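PDB 4CE0: O-methyltransferase, which transfers a methyl group from S-adenosyl-L-methionine to the 4'-hydroxyl of the rhamnose of spinosyn during biosynthesis of this antibiotic. Local coordinates for the magnesium ion site and the interface of chains A and B. Numbering follows the deposited sequence. Chains: chain A/B, O-methyltransferase.

Contact 1: the magnesium ion site. Residues chain A 55, 59, 183, 185, 187, 212-213. With MG (magnesium ion), chain C.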
loop_
_atom_site.group_PDB
_atom_site.type_symbol
_atom_site.label_atom_id
_atom_site.label_comp_id
_atom_site.label_asym_id
_atom_site.label_seq_id
_atom_site.Cartn_x
_atom_site.Cartn_y
_atom_site.Cartn_z
ATOM N N ILE A 55 -14.725 1.707 -6.669
ATOM C CA ILE A 55 -14.922 3.037 -7.252
ATOM C C ILE A 55 -13.819 3.589 -8.150
ATOM O O ILE A 55 -14.044 4.602 -8.808
ATOM C CB ILE A 55 -15.307 4.118 -6.181
ATOM C CG1 ILE A 55 -14.107 4.506 -5.337
ATOM C CG2 ILE A 55 -16.468 3.626 -5.364
ATOM C CD1 ILE A 55 -14.352 5.679 -4.357
ATOM N N ARG A 59 -12.417 8.401 -8.641
ATOM C CA ARG A 59 -13.383 8.707 -7.576
ATOM C C ARG A 59 -12.730 8.720 -6.168
ATOM O O ARG A 59 -13.162 9.438 -5.274
ATOM C CB ARG A 59 -14.601 7.802 -7.700
ATOM C CG ARG A 59 -15.250 7.931 -9.098
ATOM C CD ARG A 59 -16.746 7.777 -9.081
ATOM N NE ARG A 59 -17.206 6.428 -8.760
ATOM C CZ ARG A 59 -17.282 5.431 -9.634
ATOM N NH1 ARG A 59 -16.880 5.594 -10.891
ATOM N NH2 ARG A 59 -17.755 4.269 -9.253
ATOM N N ARG A 183 -21.203 10.395 1.608
ATOM C CA ARG A 183 -20.971 9.662 0.366
ATOM C C ARG A 183 -22.077 8.627 0.154
ATOM O O ARG A 183 -22.339 7.809 1.027
ATOM C CB ARG A 183 -19.588 9.019 0.352
ATOM C CG ARG A 183 -19.206 8.446 -1.004
ATOM C CD ARG A 183 -17.760 7.905 -1.069
ATOM N NE ARG A 183 -17.412 8.017 -2.461
ATOM C CZ ARG A 183 -17.734 7.139 -3.400
ATOM N NH1 ARG A 183 -18.291 5.968 -3.084
ATOM N NH2 ARG A 183 -17.438 7.434 -4.656
ATOM N N ASP A 185 -23.454 5.580 -2.059
ATOM C CA ASP A 185 -23.048 4.568 -3.005
ATOM C C ASP A 185 -23.943 3.366 -2.820
ATOM O O ASP A 185 -23.483 2.238 -2.772
ATOM C CB ASP A 185 -21.564 4.217 -2.823
ATOM C CG ASP A 185 -20.937 3.628 -4.084
ATOM O OD1 ASP A 185 -21.700 3.328 -5.052
ATOM O OD2 ASP A 185 -19.680 3.475 -4.116
ATOM N N ASP A 187 -26.935 1.983 -5.088
ATOM C CA ASP A 187 -27.350 2.242 -6.456
ATOM C C ASP A 187 -28.843 2.561 -6.607
ATOM O O ASP A 187 -29.240 3.313 -7.492
ATOM C CB ASP A 187 -27.005 1.027 -7.300
ATOM C CG ASP A 187 -25.505 0.812 -7.406
ATOM O OD1 ASP A 187 -24.797 1.774 -7.791
ATOM O OD2 ASP A 187 -25.034 -0.298 -7.080
ATOM N N ASP A 212 -22.099 8.513 -5.976
ATOM C CA ASP A 212 -21.119 7.723 -6.679
ATOM C C ASP A 212 -21.608 7.325 -8.076
ATOM O O ASP A 212 -20.797 7.158 -8.969
ATOM C CB ASP A 212 -20.728 6.472 -5.872
ATOM C CG ASP A 212 -19.546 5.738 -6.486
ATOM O OD1 ASP A 212 -18.408 6.239 -6.343
ATOM O OD2 ASP A 212 -19.740 4.680 -7.132
ATOM N N ASP A 213 -22.923 7.168 -8.237
ATOM C CA ASP A 213 -23.524 6.719 -9.496
ATOM C C ASP A 213 -24.607 7.666 -9.971
ATOM O O ASP A 213 -25.696 7.239 -10.386
ATOM C CB ASP A 213 -24.146 5.329 -9.328
ATOM C CG ASP A 213 -23.110 4.267 -9.104
ATOM O OD1 ASP A 213 -22.542 3.777 -10.106
ATOM O OD2 ASP A 213 -22.833 3.958 -7.930
HETATM MG MG MG C . -21.109 3.242 -7.012
HETATM O O HOH W 1 -19.554 1.780 -6.608
HETATM O O HOH W 2 -20.491 2.454 -9.059
HETATM O O HOH W 3 -22.183 1.462 -7.156
#
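This is the magnesium site of a TylF/MycF-family methyltransferase, built on three aspartates that each give one carboxylate oxygen. The ion is likely to orient the acceptor hydroxyl of the sugar. A:Asp185 follows strand 181-184. A:Asp212 and A:Asp213 are neighbours just after strand 207-211. A:Asp185 binds MG through OD1 at 2.0 Å. A:Asp212 uses OD2. Its CG is anti to the backbone N (chi1 -171°), whereas CG of A:Asp213 is anti to the carbonyl carbon (chi1 -68°). With these different chi1 angles the two adjacent carboxylates converge on one ion, A:Asp213 OD2 at 2.1 Å from MG. With three ordered waters the shell is near octahedral. Each water is also held by a carboxylate oxygen: water 1 by A:Asp185 OD2, water 2 by A:Asp213 OD1 and water 3 by A:Asp187 OD1. A:Asp187 is thus a second-shell residue. A:Arg59 grips A:Asp212 side-on and, with A:Arg183, may offset the negative charge round the ion. Its NE donates to A:Asp212 OD1 at 2.7 Å in the guanidinium plane but from above the carboxylate plane, and its NH2 donates to the metal-bound OD2 at 2.9 Å. The carbonyl O of A:Ile55 lies over the centre of this guanidinium. A:Arg183 NH1 donates to A:Asp185 OD2 at 3.0 Å, again from above the carboxylate plane.

Contact 2: the interface of chains A and B. Residues chain A 15-18, 50-52, 152-153; chain B 11, 19-21.
B:Tyr21 plugs into chain A at the interface of the two-fold dimer in the deposited assembly. Its CG is anti to the carbonyl carbon (chi1 -71°), so CB directs the ring between A:Asn18, A:Val50 and A:His52. On the ring, CD1 and CE1 pass the carbonyl O of A:Val50, a poorly ordered residue. B:Tyr21 CE1 also lies over the centre of the imidazole of A:His52, 3.4 Å from A:His52 CE1. The two side chains meet tip to tip. CD2 and CE2 run past OD1 of A:Asn18, whose amide plane is turned 50° from the ring. At the tip, the hydroxyl is fixed by two hydrogen bonds. B:Tyr21 OH donates to A:Val15 O at 2.7 Å, from above that carbonyl plane. B:Tyr21 OH accepts from A:His52 N at 3.2 Å. The A:Val15 carbonyl lies at the C-terminal end of helix 6-16.

B:Ile20 packs beside the tyrosine. Its CG2 covers a face of the B:Tyr21 ring and touches A:Tyr153 CZ at 3.6 Å, crossing that side chain at about a right angle. A:Tyr153 OH is hydrogen-bonded to A:His52 ND1 at 2.8 Å, which holds the imidazole in place under B:Tyr21. A:Arg152 spreads its guanidinium against the B:Ile20 carbonyl, with no N-H aimed at its oxygen. Here the B:Thr19 to B:Tyr21 segment docks into chain A, with a twin across the two-fold, and probably steadies the dimer, if the deposited pair is the one in solution.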
loop_
_atom_site.group_PDB
_atom_site.type_symbol
_atom_site.label_atom_id
_atom_site.label_comp_id
_atom_site.label_asym_id
_atom_site.label_seq_id
_atom_site.Cartn_x
_atom_site.Cartn_y
_atom_site.Cartn_z
ATOM N N VAL A 15 -3.414 0.598 -3.649
ATOM C CA VAL A 15 -3.704 -0.640 -2.930
ATOM C C VAL A 15 -5.212 -0.969 -2.864
ATOM O O VAL A 15 -5.609 -2.089 -3.134
ATOM C CB VAL A 15 -3.119 -0.596 -1.511
ATOM C CG1 VAL A 15 -3.337 -1.926 -0.816
ATOM C CG2 VAL A 15 -1.625 -0.225 -1.597
ATOM N N LEU A 16 -6.037 -0.001 -2.488
ATOM C CA LEU A 16 -7.467 -0.245 -2.319
ATOM C C LEU A 16 -8.165 -0.656 -3.627
ATOM O O LEU A 16 -9.141 -1.390 -3.608
ATOM C CB LEU A 16 -8.139 1.022 -1.780
ATOM C CG LEU A 16 -7.810 1.371 -0.349
ATOM C CD1 LEU A 16 -8.198 2.843 -0.033
ATOM C CD2 LEU A 16 -8.518 0.420 0.560
ATOM N N THR A 17 -7.677 -0.143 -4.752
ATOM C CA THR A 17 -8.157 -0.542 -6.075
ATOM C C THR A 17 -7.428 -1.781 -6.630
ATOM O O THR A 17 -7.718 -2.235 -7.733
ATOM C CB THR A 17 -7.910 0.570 -7.077
ATOM O OG1 THR A 17 -6.548 0.964 -6.955
ATOM C CG2 THR A 17 -8.824 1.793 -6.806
ATOM N N ASN A 18 -6.471 -2.290 -5.865
ATOM C CA ASN A 18 -5.616 -3.405 -6.267
ATOM C C ASN A 18 -4.914 -3.236 -7.606
ATOM O O ASN A 18 -4.881 -4.160 -8.414
ATOM C CB ASN A 18 -6.406 -4.694 -6.263
ATOM C CG ASN A 18 -5.502 -5.943 -6.273
ATOM O OD1 ASN A 18 -4.372 -5.930 -5.775
ATOM N ND2 ASN A 18 -6.009 -7.016 -6.853
ATOM N N VAL A 50 -10.719 -9.058 -5.914
ATOM C CA VAL A 50 -10.202 -8.914 -4.556
ATOM C C VAL A 50 -10.164 -7.465 -4.017
ATOM O O VAL A 50 -10.218 -7.305 -2.818
ATOM C CB VAL A 50 -8.853 -9.648 -4.342
ATOM C CG1 VAL A 50 -9.053 -11.154 -4.501
ATOM C CG2 VAL A 50 -7.795 -9.154 -5.281
ATOM N N ALA A 51 -10.095 -6.438 -4.869
ATOM C CA ALA A 51 -9.964 -5.035 -4.378
ATOM C C ALA A 51 -11.024 -4.653 -3.339
ATOM O O ALA A 51 -12.143 -5.142 -3.391
ATOM C CB ALA A 51 -10.029 -4.045 -5.524
ATOM N N HIS A 52 -10.668 -3.747 -2.431
ATOM C CA HIS A 52 -11.541 -3.376 -1.318
ATOM C C HIS A 52 -12.504 -2.253 -1.656
ATOM O O HIS A 52 -13.444 -1.967 -0.899
ATOM C CB HIS A 52 -10.713 -3.020 -0.099
ATOM C CG HIS A 52 -10.070 -4.208 0.544
ATOM N ND1 HIS A 52 -8.843 -4.149 1.179
ATOM C CD2 HIS A 52 -10.463 -5.502 0.623
ATOM C CE1 HIS A 52 -8.529 -5.343 1.641
ATOM N NE2 HIS A 52 -9.495 -6.189 1.302
ATOM N N ARG A 152 -6.661 -4.828 8.323
ATOM C CA ARG A 152 -5.520 -5.099 7.447
ATOM C C ARG A 152 -4.676 -3.866 7.237
ATOM O O ARG A 152 -3.469 -3.978 7.032
ATOM C CB ARG A 152 -5.975 -5.711 6.123
ATOM C CG ARG A 152 -6.440 -7.149 6.361
ATOM C CD ARG A 152 -7.325 -7.706 5.283
ATOM N NE ARG A 152 -6.870 -9.047 4.914
ATOM C CZ ARG A 152 -7.256 -9.681 3.816
ATOM N NH1 ARG A 152 -8.111 -9.098 2.967
ATOM N NH2 ARG A 152 -6.771 -10.886 3.546
ATOM N N TYR A 153 -5.302 -2.691 7.310
ATOM C CA TYR A 153 -4.610 -1.422 7.070
ATOM C C TYR A 153 -4.171 -0.792 8.385
ATOM O O TYR A 153 -3.610 0.312 8.401
ATOM C CB TYR A 153 -5.490 -0.457 6.250
ATOM C CG TYR A 153 -5.814 -0.945 4.842
ATOM C CD1 TYR A 153 -4.986 -0.654 3.769
ATOM C CD2 TYR A 153 -6.961 -1.694 4.591
ATOM C CE1 TYR A 153 -5.287 -1.102 2.488
ATOM C CE2 TYR A 153 -7.266 -2.160 3.329
ATOM C CZ TYR A 153 -6.423 -1.865 2.274
ATOM O OH TYR A 153 -6.748 -2.298 1.001
ATOM N N LEU B 11 2.713 0.970 5.486
ATOM C CA LEU B 11 1.809 0.382 4.493
ATOM C C LEU B 11 2.562 -0.423 3.417
ATOM O O LEU B 11 2.133 -1.531 3.025
ATOM C CB LEU B 11 0.903 1.436 3.870
ATOM C CG LEU B 11 0.005 0.965 2.723
ATOM C CD1 LEU B 11 -0.969 -0.097 3.140
ATOM C CD2 LEU B 11 -0.722 2.226 2.121
ATOM N N THR B 19 0.097 -8.790 2.710
ATOM C CA THR B 19 -0.728 -9.062 3.886
ATOM C C THR B 19 -2.081 -8.394 3.732
ATOM O O THR B 19 -2.999 -8.705 4.480
ATOM C CB THR B 19 -0.107 -8.562 5.214
ATOM O OG1 THR B 19 -0.123 -7.127 5.250
ATOM C CG2 THR B 19 1.305 -9.056 5.369
ATOM N N ILE B 20 -2.207 -7.482 2.768
ATOM C CA ILE B 20 -3.487 -6.821 2.508
ATOM C C ILE B 20 -4.489 -7.777 1.857
ATOM O O ILE B 20 -5.646 -7.812 2.267
ATOM C CB ILE B 20 -3.362 -5.586 1.588
ATOM C CG1 ILE B 20 -2.316 -4.600 2.091
ATOM C CG2 ILE B 20 -4.674 -4.865 1.486
ATOM C CD1 ILE B 20 -2.584 -4.026 3.469
ATOM N N TYR B 21 -4.074 -8.517 0.825
ATOM C CA TYR B 21 -5.033 -9.326 0.051
ATOM C C TYR B 21 -4.808 -10.842 0.140
ATOM O O TYR B 21 -4.202 -11.343 1.088
ATOM C CB TYR B 21 -5.045 -8.888 -1.412
ATOM C CG TYR B 21 -5.681 -7.516 -1.635
ATOM C CD1 TYR B 21 -7.023 -7.297 -1.349
ATOM C CD2 TYR B 21 -4.938 -6.453 -2.128
ATOM C CE1 TYR B 21 -7.611 -6.056 -1.546
ATOM C CE2 TYR B 21 -5.508 -5.223 -2.327
ATOM C CZ TYR B 21 -6.854 -5.026 -2.027
ATOM O OH TYR B 21 -7.440 -3.794 -2.221
#

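Contact 3: the interface of chains A and B. Residues chain A 5, 7-8, 11-12; chain B 5, 7-8, 11-12, 98-99.
CG of B:Tyr8 is anti to the backbone N (chi1 175°), while CG of A:Leu7 is anti to the carbonyl carbon (chi1 -74°). These turns lay the tyrosine ring beneath the leucine of the partner, in a two-fold helix-pair interface formed by the 6-16 helices. A:Leu7 CB sits over a face of the B:Tyr8 ring, 3.7 Å from its centroid and offset toward the rim, as a CH-pi contact. B:Leu7 and A:Tyr8 repeat this across the two-fold. The helices come close near their N-terminal ends, where A:Tyr8 CA and B:Tyr8 CA are 3.9 Å apart. Further along, A:Leu11 and B:Leu11 meet tip to tip, CD2 to CD2 at 3.8 Å. Each CD2 also packs on the backbone of the partner's Leu12. A:Leu7 CD1 reaches on to B:Gln98 CG in helix 88-100. This helix pair probably helps hold the two chains together.

The direct contact in this patch is apolar, and water supplies the polar links. Water 5 joins A:Leu7 N to B:Asn5 OD1, and water 4 joins B:Leu7 N to A:Asn5 OD1. Water 6 lies between both asparagine OD1 atoms and also meets A:Tyr8 N. The other branch of B:Asn5 is fixed within its own chain: B:Asn5 ND2 donates to B:Ala99 O at 2.9 Å, in the carbonyl plane and on a lone pair.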
loop_
_atom_site.group_PDB
_atom_site.type_symbol
_atom_site.label_atom_id
_atom_site.label_comp_id
_atom_site.label_asym_id
_atom_site.label_seq_id
_atom_site.Cartn_x
_atom_site.Cartn_y
_atom_site.Cartn_z
ATOM N N ASN A 5 1.446 13.558 4.474
ATOM C CA ASN A 5 1.526 12.154 4.098
ATOM C C ASN A 5 1.016 11.829 2.705
ATOM O O ASN A 5 0.288 10.857 2.500
ATOM C CB ASN A 5 0.820 11.306 5.153
ATOM C CG ASN A 5 1.617 11.225 6.451
ATOM O OD1 ASN A 5 2.727 10.711 6.467
ATOM N ND2 ASN A 5 1.050 11.734 7.542
ATOM N N LEU A 7 2.602 10.530 0.097
ATOM C CA LEU A 7 3.075 9.205 -0.381
ATOM C C LEU A 7 2.192 8.068 0.122
ATOM O O LEU A 7 1.777 7.172 -0.638
ATOM C CB LEU A 7 4.518 8.970 0.059
ATOM C CG LEU A 7 5.587 9.768 -0.695
ATOM C CD1 LEU A 7 6.947 9.550 -0.078
ATOM C CD2 LEU A 7 5.576 9.357 -2.146
ATOM N N TYR A 8 1.907 8.122 1.419
ATOM C CA TYR A 8 0.975 7.192 2.050
ATOM C C TYR A 8 -0.338 7.114 1.304
ATOM O O TYR A 8 -0.757 6.037 0.869
ATOM C CB TYR A 8 0.734 7.643 3.479
ATOM C CG TYR A 8 -0.305 6.873 4.252
ATOM C CD1 TYR A 8 -0.229 5.481 4.389
ATOM C CD2 TYR A 8 -1.365 7.536 4.859
ATOM C CE1 TYR A 8 -1.182 4.767 5.127
ATOM C CE2 TYR A 8 -2.328 6.826 5.619
ATOM C CZ TYR A 8 -2.225 5.456 5.738
ATOM O OH TYR A 8 -3.184 4.791 6.469
ATOM N N LEU A 11 -0.083 5.750 -2.308
ATOM C CA LEU A 11 0.018 4.288 -2.285
ATOM C C LEU A 11 -1.314 3.612 -1.909
ATOM O O LEU A 11 -1.716 2.598 -2.521
ATOM C CB LEU A 11 1.155 3.822 -1.383
ATOM C CG LEU A 11 1.277 2.310 -1.174
ATOM C CD1 LEU A 11 1.542 1.562 -2.447
ATOM C CD2 LEU A 11 2.397 2.054 -0.098
ATOM N N LEU A 12 -1.992 4.159 -0.913
ATOM C CA LEU A 12 -3.257 3.581 -0.446
ATOM C C LEU A 12 -4.293 3.443 -1.569
ATOM O O LEU A 12 -4.937 2.391 -1.689
ATOM C CB LEU A 12 -3.829 4.381 0.717
ATOM C CG LEU A 12 -5.009 3.764 1.478
ATOM C CD1 LEU A 12 -4.727 2.327 1.927
ATOM C CD2 LEU A 12 -5.357 4.595 2.671
ATOM N N ASN B 5 7.787 10.032 6.681
ATOM C CA ASN B 5 6.826 9.184 5.992
ATOM C C ASN B 5 6.663 7.790 6.572
ATOM O O ASN B 5 6.622 6.796 5.847
ATOM C CB ASN B 5 7.176 9.124 4.507
ATOM C CG ASN B 5 6.860 10.432 3.789
ATOM O OD1 ASN B 5 5.709 10.841 3.724
ATOM N ND2 ASN B 5 7.883 11.089 3.250
ATOM N N LEU B 7 3.990 6.313 7.867
ATOM C CA LEU B 7 2.741 5.653 7.407
ATOM C C LEU B 7 2.916 4.983 6.049
ATOM O O LEU B 7 2.525 3.818 5.835
ATOM C CB LEU B 7 1.604 6.670 7.336
ATOM C CG LEU B 7 1.023 7.121 8.681
ATOM C CD1 LEU B 7 0.008 8.219 8.480
ATOM C CD2 LEU B 7 0.408 5.932 9.375
ATOM N N TYR B 8 3.516 5.735 5.133
ATOM C CA TYR B 8 3.882 5.218 3.818
ATOM C C TYR B 8 4.658 3.924 3.915
ATOM O O TYR B 8 4.254 2.899 3.357
ATOM C CB TYR B 8 4.710 6.267 3.099
ATOM C CG TYR B 8 5.288 5.859 1.769
ATOM C CD1 TYR B 8 4.474 5.366 0.740
ATOM C CD2 TYR B 8 6.653 5.973 1.529
ATOM C CE1 TYR B 8 5.008 5.007 -0.505
ATOM C CE2 TYR B 8 7.202 5.626 0.269
ATOM C CZ TYR B 8 6.375 5.146 -0.725
ATOM O OH TYR B 8 6.938 4.802 -1.933
ATOM N N LEU B 11 2.713 0.970 5.486
ATOM C CA LEU B 11 1.809 0.382 4.493
ATOM C C LEU B 11 2.562 -0.423 3.417
ATOM O O LEU B 11 2.133 -1.531 3.025
ATOM C CB LEU B 11 0.903 1.436 3.870
ATOM C CG LEU B 11 0.005 0.965 2.723
ATOM C CD1 LEU B 11 -0.969 -0.097 3.140
ATOM C CD2 LEU B 11 -0.722 2.226 2.121
ATOM N N LEU B 12 3.668 0.123 2.938
ATOM C CA LEU B 12 4.449 -0.537 1.885
ATOM C C LEU B 12 4.873 -1.960 2.270
ATOM O O LEU B 12 4.744 -2.884 1.455
ATOM C CB LEU B 12 5.661 0.299 1.496
ATOM C CG LEU B 12 6.432 -0.129 0.240
ATOM C CD1 LEU B 12 5.516 -0.311 -0.974
ATOM C CD2 LEU B 12 7.496 0.869 -0.087
ATOM N N GLN B 98 12.905 7.480 -1.241
ATOM C CA GLN B 98 11.778 8.353 -1.539
ATOM C C GLN B 98 11.201 8.941 -0.259
ATOM O O GLN B 98 10.864 10.116 -0.234
ATOM C CB GLN B 98 10.677 7.560 -2.273
ATOM C CG GLN B 98 9.495 8.401 -2.726
ATOM C CD GLN B 98 9.888 9.423 -3.765
ATOM O OE1 GLN B 98 9.434 10.571 -3.728
ATOM N NE2 GLN B 98 10.741 9.018 -4.699
ATOM N N ALA B 99 11.049 8.144 0.798
ATOM C CA ALA B 99 10.406 8.668 2.026
ATOM C C ALA B 99 11.281 9.740 2.650
ATOM O O ALA B 99 10.787 10.656 3.304
ATOM C CB ALA B 99 10.166 7.573 3.029
HETATM O O HOH W 4 3.969 9.290 8.505
HETATM O O HOH W 5 4.483 12.304 1.706
HETATM O O HOH W 6 3.332 9.568 3.608
#

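Contacts 2 and 3 are parts of one A-B interface, with C-alpha centres about 14 Å apart. They share B:Leu11, and helix 6-16 serves both: its early turns build contact 3, and its C-terminal end in chain A enters contact 2. Contact 1 lies within one chain, about 19 Å from contact 2 and 26 Å from contact 3 between C-alpha centres. The chain nevertheless links it to the interface, since A:His52 of contact 2 is three residues before A:Ile55 of contact 1. Dimer packing might therefore influence the segment leading to the metal site, though the structure alone does not show this.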